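Local coordinates for protein phosphodiesterase (Candida albicans, PDB 6CPU) that is a mostly helical member of the cyclic nucleotide phosphodiesterase family, of the HD clan, that holds a zinc ion and a magnesium ion side by side, at residues D281-C286 with A345-D350. Numbering follows the deposited sequence.
Sequences DVLQAC and AALGHD. With ZN (zinc ion), chain B; MG (magnesium ion), chain C.
Val282 lies against the imidazole of His349, the two side chains crossing at about a right angle, with CG2 of Val282 3.6 Å from CE1 of His349. CG1 of Val282, anti to its backbone N (chi1 172°), reaches both that same ring carbon and the methyl of Ala346. A branched, unreactive side chain suits this place because it fills the flank of a metal-binding ring without competing for the metal. Between 281-286 and 345-350 the backbones come closest at Leu283 and Ala346, whose CA atoms are 4.9 Å apart. A side chain of one carbon allows this approach, CB of Ala346 lying 3.7 Å from CA of Leu283. The small thiol of Cys286 fits beside the same methyl. CD2 of Leu283 and CD1 of Leu347 only just touch, at 4.4 Å; long branched leucines suit this side, where both also touch Val234 of helix 227-242.

The histidine is gripped from two sides. ND1 of His349 donates to a lone pair of Ala346 O, 2.9 Å away and near the ring plane. That bond fixes the rotation of the imidazole, and NE2 of His349 binds zinc at 2.2 Å. Chi1 of 89° sets CG of His349 between the backbone N and the carbonyl carbon, which brings the ring back toward Ala346 O. CB of Asp350 sits over the centre of one ring face, while its carboxylate spans the metals, OD2 on zinc and OD1 on magnesium, a task that suits a short two-oxygen side chain. Water 2 also joins the two ions. His278, from the helix that carries Val282, and Asp462 complete the protein ligands of zinc, making this the His-Asp metal centre characteristic of the HD-clan phosphodiesterase fold.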
loop_
_atom_site.group_PDB
_atom_site.type_symbol
_atom_site.label_atom_id
_atom_site.label_comp_id
_atom_site.label_asym_id
_atom_site.label_seq_id
_atom_site.Cartn_x
_atom_site.Cartn_y
_atom_site.Cartn_z
ATOM N N ASP A 281 -1.462 5.636 5.691
ATOM C CA ASP A 281 -2.394 6.709 6.033
ATOM C C ASP A 281 -3.823 6.200 6.229
ATOM O O ASP A 281 -4.472 6.520 7.231
ATOM C CB ASP A 281 -2.370 7.763 4.946
ATOM C CG ASP A 281 -3.190 8.970 5.304
ATOM O OD1 ASP A 281 -2.862 9.626 6.318
ATOM O OD2 ASP A 281 -4.145 9.254 4.565
ATOM N N VAL A 282 -4.318 5.397 5.287
ATOM C CA VAL A 282 -5.664 4.819 5.383
ATOM C C VAL A 282 -5.792 3.874 6.578
ATOM O O VAL A 282 -6.811 3.866 7.298
ATOM C CB VAL A 282 -6.077 4.101 4.058
ATOM C CG1 VAL A 282 -7.373 3.330 4.222
ATOM C CG2 VAL A 282 -6.212 5.111 2.930
ATOM N N LEU A 283 -4.754 3.088 6.816
ATOM C CA LEU A 283 -4.710 2.221 7.989
ATOM C C LEU A 283 -4.812 3.062 9.277
ATOM O O LEU A 283 -5.569 2.738 10.202
ATOM C CB LEU A 283 -3.403 1.412 7.990
ATOM C CG LEU A 283 -2.991 0.708 9.282
ATOM C CD1 LEU A 283 -4.000 -0.357 9.654
ATOM C CD2 LEU A 283 -1.607 0.094 9.152
ATOM N N GLN A 284 -4.043 4.135 9.311
ATOM C CA GLN A 284 -3.991 5.023 10.479
ATOM C C GLN A 284 -5.325 5.730 10.726
ATOM O O GLN A 284 -5.716 5.912 11.881
ATOM C CB GLN A 284 -2.867 6.035 10.311
ATOM C CG GLN A 284 -2.483 6.779 11.594
ATOM C CD GLN A 284 -3.142 8.153 11.734
ATOM O OE1 GLN A 284 -3.951 8.581 10.891
ATOM N NE2 GLN A 284 -2.747 8.875 12.780
ATOM N N ALA A 285 -6.002 6.140 9.651
ATOM C CA ALA A 285 -7.370 6.676 9.759
ATOM C C ALA A 285 -8.299 5.649 10.372
ATOM O O ALA A 285 -8.995 5.943 11.347
ATOM C CB ALA A 285 -7.889 7.117 8.403
ATOM N N CYS A 286 -8.303 4.438 9.818
ATOM C CA CYS A 286 -9.088 3.334 10.395
ATOM C C CYS A 286 -8.745 3.131 11.863
ATOM O O CYS A 286 -9.631 2.936 12.704
ATOM C CB CYS A 286 -8.831 2.016 9.659
ATOM S SG CYS A 286 -9.826 1.787 8.180
ATOM N N ALA A 345 -7.229 -5.156 6.142
ATOM C CA ALA A 345 -7.788 -4.737 4.846
ATOM C C ALA A 345 -7.370 -3.342 4.434
ATOM O O ALA A 345 -7.055 -3.117 3.272
ATOM C CB ALA A 345 -9.307 -4.845 4.845
ATOM N N ALA A 346 -7.358 -2.385 5.367
ATOM C CA ALA A 346 -6.894 -1.048 5.033
ATOM C C ALA A 346 -5.435 -1.072 4.564
ATOM O O ALA A 346 -5.074 -0.396 3.594
ATOM C CB ALA A 346 -7.062 -0.109 6.232
ATOM N N LEU A 347 -4.603 -1.863 5.248
ATOM C CA LEU A 347 -3.195 -2.015 4.876
ATOM C C LEU A 347 -3.018 -2.503 3.425
ATOM O O LEU A 347 -2.137 -2.010 2.690
ATOM C CB LEU A 347 -2.493 -2.973 5.848
ATOM C CG LEU A 347 -1.022 -3.270 5.552
ATOM C CD1 LEU A 347 -0.188 -1.999 5.512
ATOM C CD2 LEU A 347 -0.481 -4.244 6.572
ATOM N N GLY A 348 -3.853 -3.446 3.010
ATOM C CA GLY A 348 -3.732 -4.074 1.687
ATOM C C GLY A 348 -4.647 -3.523 0.609
ATOM O O GLY A 348 -4.653 -4.019 -0.529
ATOM N N HIS A 349 -5.413 -2.476 0.925
ATOM C CA HIS A 349 -6.550 -2.121 0.064
ATOM C C HIS A 349 -6.181 -1.587 -1.326
ATOM O O HIS A 349 -7.030 -1.610 -2.221
ATOM C CB HIS A 349 -7.503 -1.138 0.777
ATOM C CG HIS A 349 -7.139 0.294 0.572
ATOM N ND1 HIS A 349 -6.122 0.909 1.264
ATOM C CD2 HIS A 349 -7.632 1.223 -0.279
ATOM C CE1 HIS A 349 -6.001 2.158 0.850
ATOM N NE2 HIS A 349 -6.911 2.377 -0.084
ATOM N N ASP A 350 -4.947 -1.113 -1.512
ATOM C CA ASP A 350 -4.482 -0.633 -2.809
ATOM C C ASP A 350 -3.259 -1.408 -3.320
ATOM O O ASP A 350 -2.530 -0.894 -4.152
ATOM C CB ASP A 350 -4.159 0.883 -2.729
ATOM C CG ASP A 350 -5.386 1.781 -2.985
ATOM O OD1 ASP A 350 -6.292 1.339 -3.713
ATOM O OD2 ASP A 350 -5.418 2.939 -2.498
HETATM ZN ZN ZN B . -6.915 3.993 -1.522
HETATM MG MG MG C . -8.249 1.980 -4.346
HETATM O O HOH W 1 -7.106 5.597 -3.032
HETATM O O HOH W 2 -8.510 3.039 -2.631
HETATM O O HOH W 3 -10.353 2.389 -4.791
HETATM O O HOH W 4 -7.958 1.179 -6.368
HETATM O O HOH W 5 -7.663 3.667 -5.247
#